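PDB 6P44: SnoaL-like domain protein from Mycobacterium hassiacum, which probably catalyses, as a steroid delta-isomerase, the shift of a steroid's double bond from the delta-5 to the delta-4 position. Local coordinates for residues B[35-38]-B[43-46]; B[13-18]-B[77-82]; B[6-11]-B[68-73]. The protein carries 1 engineered substitution. All coordinates share one frame; numbering follows the deposited sequence. Where two conformers were deposited one is given.

Contact 1: residues B[35-38]-B[43-46]; sequences TVEN and EVHI. Engineered in segment 35-38: Asn38 (natural residue Asp). With DNX (3,4-dinitrophenol), chain H.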
loop_
_atom_site.group_PDB
_atom_site.type_symbol
_atom_site.label_atom_id
_atom_site.label_comp_id
_atom_site.label_asym_id
_atom_site.label_seq_id
_atom_site.Cartn_x
_atom_site.Cartn_y
_atom_site.Cartn_z
ATOM N N THR B 35 11.663 -8.962 -4.831
ATOM C CA THR B 35 10.470 -9.295 -5.586
ATOM C C THR B 35 9.790 -8.035 -6.103
ATOM O O THR B 35 9.772 -6.997 -5.437
ATOM C CB THR B 35 9.475 -10.086 -4.723
ATOM O OG1 THR B 35 9.117 -9.325 -3.555
ATOM C CG2 THR B 35 10.086 -11.406 -4.290
ATOM N N VAL B 36 9.202 -8.142 -7.293
ATOM C CA VAL B 36 8.383 -7.080 -7.873
ATOM C C VAL B 36 7.065 -7.701 -8.294
ATOM O O VAL B 36 7.044 -8.676 -9.058
ATOM C CB VAL B 36 9.059 -6.402 -9.078
ATOM C CG1 VAL B 36 8.065 -5.486 -9.809
ATOM C CG2 VAL B 36 10.277 -5.613 -8.625
ATOM N N GLU B 37 5.966 -7.124 -7.819
ATOM C CA GLU B 37 4.621 -7.543 -8.198
ATOM C C GLU B 37 3.931 -6.309 -8.768
ATOM O O GLU B 37 3.483 -5.434 -8.018
ATOM C CB GLU B 37 3.893 -8.145 -7.001
ATOM C CG GLU B 37 2.634 -8.867 -7.354
ATOM C CD GLU B 37 1.938 -9.500 -6.145
ATOM O OE1 GLU B 37 2.611 -9.775 -5.135
ATOM O OE2 GLU B 37 0.715 -9.737 -6.209
ATOM N N ASN B 38 3.878 -6.225 -10.100
ATOM C CA ASN B 38 3.365 -5.044 -10.789
ATOM C C ASN B 38 2.562 -5.489 -12.007
ATOM O O ASN B 38 3.155 -5.866 -13.029
ATOM C CB ASN B 38 4.499 -4.127 -11.239
ATOM C CG ASN B 38 3.983 -2.908 -11.940
ATOM O OD1 ASN B 38 2.807 -2.594 -11.835
ATOM N ND2 ASN B 38 4.852 -2.209 -12.659
ATOM N N GLU B 43 1.897 -12.490 -11.730
ATOM C CA GLU B 43 3.001 -13.324 -11.285
ATOM C C GLU B 43 4.189 -12.471 -10.848
ATOM O O GLU B 43 4.627 -11.566 -11.564
ATOM C CB GLU B 43 3.424 -14.306 -12.378
ATOM C CG GLU B 43 4.401 -15.328 -11.826
ATOM C CD GLU B 43 4.902 -16.336 -12.839
ATOM O OE1 GLU B 43 4.379 -16.398 -13.968
ATOM O OE2 GLU B 43 5.835 -17.090 -12.475
ATOM N N VAL B 44 4.726 -12.792 -9.671
ATOM C CA VAL B 44 5.833 -12.040 -9.089
ATOM C C VAL B 44 7.126 -12.284 -9.865
ATOM O O VAL B 44 7.436 -13.419 -10.257
ATOM C CB VAL B 44 6.002 -12.446 -7.612
ATOM C CG1 VAL B 44 7.204 -11.749 -6.986
ATOM C CG2 VAL B 44 4.769 -12.109 -6.800
ATOM N N HIS B 45 7.913 -11.218 -10.043
ATOM C CA HIS B 45 9.237 -11.287 -10.655
ATOM C C HIS B 45 10.258 -11.363 -9.522
ATOM O O HIS B 45 10.265 -10.505 -8.633
ATOM C CB HIS B 45 9.483 -10.020 -11.467
ATOM C CG HIS B 45 8.409 -9.752 -12.469
ATOM N ND1 HIS B 45 8.307 -10.445 -13.656
ATOM C CD2 HIS B 45 7.343 -8.919 -12.426
ATOM C CE1 HIS B 45 7.233 -10.036 -14.308
ATOM N NE2 HIS B 45 6.630 -9.113 -13.583
ATOM N N ILE B 46 11.089 -12.399 -9.531
ATOM C CA ILE B 46 11.959 -12.712 -8.404
ATOM C C ILE B 46 13.418 -12.606 -8.834
ATOM O O ILE B 46 13.850 -13.276 -9.785
ATOM C CB ILE B 46 11.660 -14.118 -7.851
ATOM C CG1 ILE B 46 10.199 -14.226 -7.403
ATOM C CG2 ILE B 46 12.598 -14.441 -6.684
ATOM C CD1 ILE B 46 9.739 -15.675 -7.051
HETATM C C1 DNX H . 6.005 1.331 -11.277
HETATM C C2 DNX H . 6.726 1.400 -12.461
HETATM C C3 DNX H . 6.057 1.266 -13.656
HETATM N N3 DNX H . 6.869 1.319 -14.872
HETATM C C4 DNX H . 4.683 1.079 -13.689
HETATM N N4 DNX H . 3.945 0.920 -14.940
HETATM C C5 DNX H . 3.967 1.024 -12.508
HETATM C C6 DNX H . 4.629 1.146 -11.300
HETATM O O1 DNX H . 6.668 1.452 -10.096
HETATM O O31 DNX H . 7.367 0.284 -15.279
HETATM O O32 DNX H . 7.036 2.404 -15.411
HETATM O O41 DNX H . 3.013 0.133 -14.964
HETATM O O42 DNX H . 4.284 1.592 -15.903
HETATM O O HOH W 1 4.244 -8.797 -11.342
HETATM O O HOH W 2 4.158 -8.085 -14.405
#
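Val36 and His45 form an antiparallel hydrogen-bonded pair, the tight part of the contact: Val36 N reaches His45 O at 2.9 Å, and His45 N returns a nearly straight bond to Val36 O (175° at the hydrogen). Together with the non-hydrogen-bonded pair Thr35–Ile46, they build a short beta hairpin. In one of two modelled conformers of Val44, CG1 meets Thr35 CB at 3.6 Å, while CG2 crosses the extended Glu37 chain, 3.6 Å from Glu37 OE1. Glu37 OE2 accepts a hydrogen bond from the backbone N of Gly41, in the hairpin loop. Toward Asn38 the strands part and water fills in. One molecule accepts from Asn38 N and donates to Glu43 O; a second, in the plane of the His45 ring, links NE2 (2.8 Å) to Asn38 O. The engineered Asn38 has CG anti to its own N (chi1 -180°), which carries the amide into the pocket, with ND2 3.4 Å from C5 of dinitrophenol and OD1 accepting from Trp115 NE1. Strand 34-37 pairs on its other edge with strand 108-121, helix 48-54 packs against Val36 and Asn38, and strand 45-46 ends the sheet within this chain.

Contact 2: residues B[13-18]-B[77-82]; sequences RYLEFV and VAFYWT. With DNX (3,4-dinitrophenol), chain H.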
loop_
_atom_site.group_PDB
_atom_site.type_symbol
_atom_site.label_atom_id
_atom_site.label_comp_id
_atom_site.label_asym_id
_atom_site.label_seq_id
_atom_site.Cartn_x
_atom_site.Cartn_y
_atom_site.Cartn_z
ATOM N N ARG B 13 14.899 8.233 -5.733
ATOM C CA ARG B 13 15.812 7.893 -6.815
ATOM C C ARG B 13 15.198 6.870 -7.759
ATOM O O ARG B 13 15.465 6.906 -8.966
ATOM C CB ARG B 13 17.136 7.421 -6.258
ATOM C CG ARG B 13 17.859 8.537 -5.563
ATOM C CD ARG B 13 19.297 8.184 -5.374
ATOM N NE ARG B 13 19.454 6.866 -4.765
ATOM C CZ ARG B 13 19.229 6.599 -3.485
ATOM N NH1 ARG B 13 18.827 7.556 -2.663
ATOM N NH2 ARG B 13 19.396 5.365 -3.024
ATOM N N TYR B 14 14.361 5.969 -7.238
ATOM C CA TYR B 14 13.605 5.081 -8.108
ATOM C C TYR B 14 12.780 5.890 -9.095
ATOM O O TYR B 14 12.806 5.637 -10.304
ATOM C CB TYR B 14 12.709 4.192 -7.236
ATOM C CG TYR B 14 11.738 3.361 -8.018
ATOM C CD1 TYR B 14 12.166 2.255 -8.716
ATOM C CD2 TYR B 14 10.391 3.683 -8.069
ATOM C CE1 TYR B 14 11.296 1.489 -9.448
ATOM C CE2 TYR B 14 9.500 2.912 -8.803
ATOM C CZ TYR B 14 9.961 1.805 -9.484
ATOM O OH TYR B 14 9.110 1.014 -10.232
ATOM N N LEU B 15 12.047 6.887 -8.592
ATOM C CA LEU B 15 11.193 7.687 -9.467
ATOM C C LEU B 15 12.019 8.507 -10.448
ATOM O O LEU B 15 11.577 8.741 -11.576
ATOM C CB LEU B 15 10.222 8.541 -8.634
ATOM C CG LEU B 15 9.191 7.700 -7.845
ATOM C CD1 LEU B 15 8.287 8.552 -6.939
ATOM C CD2 LEU B 15 8.331 6.818 -8.769
ATOM N N GLU B 16 13.202 8.966 -10.035
ATOM C CA GLU B 16 14.113 9.630 -10.963
ATOM C C GLU B 16 14.492 8.707 -12.112
ATOM O O GLU B 16 14.423 9.092 -13.286
ATOM C CB GLU B 16 15.369 10.072 -10.215
ATOM C CG GLU B 16 16.454 10.606 -11.114
ATOM C CD GLU B 16 17.747 10.805 -10.381
ATOM O OE1 GLU B 16 17.712 10.821 -9.130
ATOM O OE2 GLU B 16 18.792 10.936 -11.058
ATOM N N PHE B 17 14.910 7.482 -11.790
ATOM C CA PHE B 17 15.354 6.552 -12.822
ATOM C C PHE B 17 14.199 6.100 -13.705
ATOM O O PHE B 17 14.399 5.831 -14.894
ATOM C CB PHE B 17 16.037 5.347 -12.173
ATOM C CG PHE B 17 17.206 5.695 -11.300
ATOM C CD1 PHE B 17 18.040 6.750 -11.613
ATOM C CD2 PHE B 17 17.478 4.947 -10.165
ATOM C CE1 PHE B 17 19.131 7.059 -10.796
ATOM C CE2 PHE B 17 18.556 5.242 -9.359
ATOM C CZ PHE B 17 19.378 6.300 -9.677
ATOM N N VAL B 18 12.990 5.990 -13.149
ATOM C CA VAL B 18 11.811 5.748 -13.982
ATOM C C VAL B 18 11.613 6.897 -14.969
ATOM O O VAL B 18 11.422 6.684 -16.172
ATOM C CB VAL B 18 10.566 5.531 -13.103
ATOM C CG1 VAL B 18 9.277 5.586 -13.940
ATOM C CG2 VAL B 18 10.640 4.201 -12.359
ATOM N N VAL B 77 7.845 1.923 2.729
ATOM C CA VAL B 77 7.375 3.209 2.228
ATOM C C VAL B 77 6.137 2.955 1.380
ATOM O O VAL B 77 6.186 2.165 0.430
ATOM C CB VAL B 77 8.430 3.947 1.385
ATOM C CG1 VAL B 77 7.876 5.307 0.963
ATOM C CG2 VAL B 77 9.743 4.127 2.141
ATOM N N ALA B 78 5.032 3.605 1.726
ATOM C CA ALA B 78 3.831 3.620 0.899
ATOM C C ALA B 78 3.751 4.979 0.246
ATOM O O ALA B 78 3.940 6.000 0.916
ATOM C CB ALA B 78 2.566 3.383 1.718
ATOM N N PHE B 79 3.501 5.003 -1.059
ATOM C CA PHE B 79 3.467 6.270 -1.777
ATOM C C PHE B 79 2.403 6.254 -2.854
ATOM O O PHE B 79 2.183 5.238 -3.515
ATOM C CB PHE B 79 4.837 6.715 -2.317
ATOM C CG PHE B 79 5.595 5.690 -3.137
ATOM C CD1 PHE B 79 6.168 4.558 -2.564
ATOM C CD2 PHE B 79 5.791 5.905 -4.488
ATOM C CE1 PHE B 79 6.914 3.660 -3.340
ATOM C CE2 PHE B 79 6.516 4.997 -5.259
ATOM C CZ PHE B 79 7.082 3.897 -4.679
ATOM N N TYR B 80 1.722 7.386 -2.982
ATOM C CA TYR B 80 0.683 7.597 -3.978
ATOM C C TYR B 80 1.240 8.634 -4.944
ATOM O O TYR B 80 1.690 9.705 -4.515
ATOM C CB TYR B 80 -0.574 8.100 -3.262
ATOM C CG TYR B 80 -1.809 8.313 -4.104
ATOM C CD1 TYR B 80 -2.086 7.535 -5.221
ATOM C CD2 TYR B 80 -2.711 9.313 -3.772
ATOM C CE1 TYR B 80 -3.233 7.750 -5.972
ATOM C CE2 TYR B 80 -3.849 9.527 -4.520
ATOM C CZ TYR B 80 -4.107 8.747 -5.615
ATOM O OH TYR B 80 -5.251 8.971 -6.368
ATOM N N TRP B 81 1.302 8.279 -6.226
ATOM C CA TRP B 81 2.098 9.038 -7.176
ATOM C C TRP B 81 1.511 8.917 -8.572
ATOM O O TRP B 81 0.656 8.072 -8.841
ATOM C CB TRP B 81 3.554 8.585 -7.153
ATOM C CG TRP B 81 3.783 7.155 -7.541
ATOM C CD1 TRP B 81 3.452 6.043 -6.822
ATOM C CD2 TRP B 81 4.435 6.687 -8.725
ATOM N NE1 TRP B 81 3.858 4.914 -7.483
ATOM C CE2 TRP B 81 4.474 5.278 -8.653
ATOM C CE3 TRP B 81 5.006 7.321 -9.833
ATOM C CZ2 TRP B 81 5.046 4.494 -9.655
ATOM C CZ3 TRP B 81 5.570 6.546 -10.828
ATOM C CH2 TRP B 81 5.595 5.152 -10.731
ATOM N N THR B 82 1.953 9.810 -9.450
ATOM C CA THR B 82 1.533 9.771 -10.842
ATOM C C THR B 82 2.728 9.577 -11.765
ATOM O O THR B 82 3.825 10.090 -11.514
ATOM C CB THR B 82 0.772 11.034 -11.261
ATOM O OG1 THR B 82 1.653 12.153 -11.260
ATOM C CG2 THR B 82 -0.376 11.309 -10.325
HETATM C C1 DNX H . 6.005 1.331 -11.277
HETATM C C2 DNX H . 6.726 1.400 -12.461
HETATM C C3 DNX H . 6.057 1.266 -13.656
HETATM N N3 DNX H . 6.869 1.319 -14.872
HETATM C C4 DNX H . 4.683 1.079 -13.689
HETATM N N4 DNX H . 3.945 0.920 -14.940
HETATM C C5 DNX H . 3.967 1.024 -12.508
HETATM C C6 DNX H . 4.629 1.146 -11.300
HETATM O O1 DNX H . 6.668 1.452 -10.096
HETATM O O31 DNX H . 7.367 0.284 -15.279
HETATM O O32 DNX H . 7.036 2.404 -15.411
HETATM O O41 DNX H . 3.013 0.133 -14.964
HETATM O O42 DNX H . 4.284 1.592 -15.903
#
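Leu15 reaches from the helix into the angle between Trp81 and Phe79, two aromatic side chains that alternate with Tyr80 along the strand. Its CB points at the strand; chi1 (-66°), with CG anti to the carbonyl carbon, sends CG onward the same way, and chi2 (176°) then sets CD2 on Trp81 and CD1 on Phe79. CD2 sits over the six-membered ring of Trp81, 3.6 Å from the centroid and 17° off the normal, a CH-pi contact; CZ3 and CE3 are its closest atoms. CD1 meets CE2 of Phe79 more loosely, at 4.3 Å. Phe79 CE2 also lies over Trp81, near the rim. The indole is fixed further by its NE1, which hydrogen-bonds to Ser98 OG on strand 92-102. Helix 4-20 here packs on the concave side of the curved sheet, and with it forms the alpha-plus-beta cone of the NTF2-like fold, whose interior holds the ligand. Tyr14 also points inward, and its OH makes a very short hydrogen bond of 2.5 Å to O1 of dinitrophenol, consistent with the oxyanion hole of ketosteroid isomerases; O1 lies in the plane of the tyrosine ring, at its edge. Tyr55 OH is a second-shell partner of that hydroxyl. Trp81 also approaches O1 with the edge of its benzene ring, CZ2 lying 3.5 Å from O1, while Val18 CG2 covers part of one Tyr14 face.

Contact 3: residues B[6-11]-B[68-73]; sequences DNANTV and KTLRAL. With GAI (guanidine), chain G.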
loop_
_atom_site.group_PDB
_atom_site.type_symbol
_atom_site.label_atom_id
_atom_site.label_comp_id
_atom_site.label_asym_id
_atom_site.label_seq_id
_atom_site.Cartn_x
_atom_site.Cartn_y
_atom_site.Cartn_z
ATOM N N ASP B 6 16.272 7.329 4.768
ATOM C CA ASP B 6 17.026 6.672 3.703
ATOM C C ASP B 6 16.071 6.045 2.699
ATOM O O ASP B 6 16.282 6.128 1.481
ATOM C CB ASP B 6 17.890 5.525 4.261
ATOM C CG ASP B 6 19.081 5.978 5.083
ATOM O OD1 ASP B 6 19.671 7.041 4.796
ATOM O OD2 ASP B 6 19.470 5.202 5.994
ATOM N N ASN B 7 15.030 5.384 3.197
ATOM C CA ASN B 7 14.129 4.664 2.309
ATOM C C ASN B 7 13.313 5.625 1.456
ATOM O O ASN B 7 13.062 5.354 0.275
ATOM C CB ASN B 7 13.243 3.731 3.111
ATOM C CG ASN B 7 14.032 2.703 3.875
ATOM O OD1 ASN B 7 15.180 2.378 3.535
ATOM N ND2 ASN B 7 13.404 2.149 4.887
ATOM N N ALA B 8 12.895 6.754 2.033
ATOM C CA ALA B 8 12.236 7.784 1.248
ATOM C C ALA B 8 13.161 8.296 0.157
ATOM O O ALA B 8 12.743 8.483 -0.998
ATOM C CB ALA B 8 11.783 8.915 2.164
ATOM N N ASN B 9 14.418 8.530 0.500
ATOM C CA ASN B 9 15.388 8.954 -0.498
ATOM C C ASN B 9 15.496 7.927 -1.615
ATOM O O ASN B 9 15.610 8.286 -2.791
ATOM C CB ASN B 9 16.759 9.142 0.146
ATOM C CG ASN B 9 16.837 10.378 1.037
ATOM O OD1 ASN B 9 15.986 11.270 0.980
ATOM N ND2 ASN B 9 17.866 10.433 1.869
ATOM N N THR B 10 15.512 6.645 -1.259
ATOM C CA THR B 10 15.617 5.615 -2.283
ATOM C C THR B 10 14.404 5.615 -3.200
ATOM O O THR B 10 14.549 5.441 -4.415
ATOM C CB THR B 10 15.836 4.257 -1.622
ATOM O OG1 THR B 10 17.058 4.324 -0.864
ATOM C CG2 THR B 10 15.890 3.123 -2.660
ATOM N N VAL B 11 13.205 5.812 -2.642
ATOM C CA VAL B 11 12.020 5.940 -3.483
ATOM C C VAL B 11 12.180 7.091 -4.466
ATOM O O VAL B 11 11.830 6.970 -5.643
ATOM C CB VAL B 11 10.736 6.066 -2.644
ATOM C CG1 VAL B 11 9.562 6.428 -3.534
ATOM C CG2 VAL B 11 10.459 4.756 -1.902
ATOM N N LYS B 68 2.314 12.399 -4.737
ATOM C CA LYS B 68 1.191 13.060 -4.078
ATOM C C LYS B 68 1.277 12.961 -2.558
ATOM O O LYS B 68 0.991 13.938 -1.852
ATOM C CB LYS B 68 -0.127 12.469 -4.583
ATOM C CG LYS B 68 -0.363 12.679 -6.076
ATOM C CD LYS B 68 -1.616 11.949 -6.571
ATOM C CE LYS B 68 -2.884 12.519 -5.964
ATOM N NZ LYS B 68 -3.138 13.905 -6.437
ATOM N N THR B 69 1.671 11.804 -2.040
ATOM C CA THR B 69 1.947 11.652 -0.627
ATOM C C THR B 69 2.814 10.415 -0.456
ATOM O O THR B 69 2.697 9.438 -1.206
ATOM C CB THR B 69 0.655 11.565 0.207
ATOM O OG1 THR B 69 0.979 11.465 1.599
ATOM C CG2 THR B 69 -0.197 10.384 -0.194
ATOM N N LEU B 70 3.687 10.475 0.537
ATOM C CA LEU B 70 4.638 9.413 0.805
ATOM C C LEU B 70 4.756 9.245 2.311
ATOM O O LEU B 70 4.860 10.234 3.048
ATOM C CB LEU B 70 6.002 9.760 0.195
ATOM C CG LEU B 70 7.122 8.729 0.369
ATOM C CD1 LEU B 70 8.042 8.777 -0.835
ATOM C CD2 LEU B 70 7.929 8.950 1.628
ATOM N N ARG B 71 4.713 7.999 2.769
ATOM C CA ARG B 71 4.802 7.683 4.191
ATOM C C ARG B 71 5.861 6.606 4.382
ATOM O O ARG B 71 5.632 5.429 4.053
ATOM C CB ARG B 71 3.452 7.223 4.764
ATOM C CG ARG B 71 2.345 8.288 4.721
ATOM C CD ARG B 71 1.357 8.039 3.624
ATOM N NE ARG B 71 0.512 9.195 3.301
ATOM C CZ ARG B 71 -0.704 9.446 3.792
ATOM N NH1 ARG B 71 -1.276 8.645 4.666
ATOM N NH2 ARG B 71 -1.357 10.535 3.398
ATOM N N ALA B 72 7.001 7.009 4.927
ATOM C CA ALA B 72 8.107 6.112 5.232
ATOM C C ALA B 72 8.024 5.748 6.708
ATOM O O ALA B 72 8.196 6.606 7.580
ATOM C CB ALA B 72 9.441 6.764 4.878
ATOM N N LEU B 73 7.760 4.470 6.975
ATOM C CA LEU B 73 7.431 3.972 8.307
ATOM C C LEU B 73 8.123 2.636 8.487
ATOM O O LEU B 73 7.970 1.757 7.646
ATOM C CB LEU B 73 5.912 3.726 8.432
ATOM C CG LEU B 73 5.047 4.942 8.145
ATOM C CD1 LEU B 73 3.597 4.555 8.179
ATOM C CD2 LEU B 73 5.309 6.085 9.115
HETATM C C GAI G . -1.186 14.356 3.892
HETATM N N1 GAI G . -1.206 13.669 2.717
HETATM N N2 GAI G . 0.020 14.854 4.270
HETATM N N3 GAI G . -2.254 14.554 4.601
#
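Leu70 faces the helix with its two methyls divided between Ala8 and Val11, one helical turn apart. Its CG stands anti to the backbone N (chi1 -179°), which extends the branch toward the helix, and chi2 is rotated to 148°, away from a staggered value; CD2 then lies 3.9 Å from Ala8 CB, and CD1 the same distance from Val11 CG1. The Val11 and Leu70 chains run antiparallel, flank to flank. Ala8 CB also meets Ala72 CB at 4.2 Å, and at this small-on-small spot the backbones come nearest, with CA atoms 6.0 Å apart. The alternate strand residues turn to the other face. There Arg71, bent at chi2 (104°), folds back along the strand and grips Thr69 OG1 side-on with NE (2.9 Å) and NH2 (3.1 Å), the oxygen lying in the guanidinium plane. This fixes the rotation of the guanidinium while NH2 forms a salt bridge with OD2 of Asp95 of the second subunit, whose OD1 hydrogen-bonds the guanidine. A classic beta bulge at Lys68 and Thr69, opposite Tyr80, breaks the regular strand pairing. Helix 4-20 thus packs on one face of strand 64-73, an outermost strand of the sheet within this chain, with strand 76-85 beside it and the second subunit against the other face.

Contacts 2 and 3 are neighbours, centres 8 Å apart: both use helix 4-20, against the adjacent strands 76-85 and 64-73. Ala78 O and Arg71 N, 2.8 Å apart, tie these strands together, and Val77 CG1 packs on Leu70 CG at 3.6 Å. Contact 1 stands at the other end of the same sheet, its centre about 17 Å from that of contact 2 and about 20 Å from that of contact 3. Dinitrophenol connects contacts 1 and 2: Asn38 approaches its ring, whereas Tyr14 and Trp81 approach its phenolic oxygen. Contact 3 does not reach the ligand; the side chain of Val11 is about 9 Å from it. Its strand, like that of contact 2, touches the second subunit.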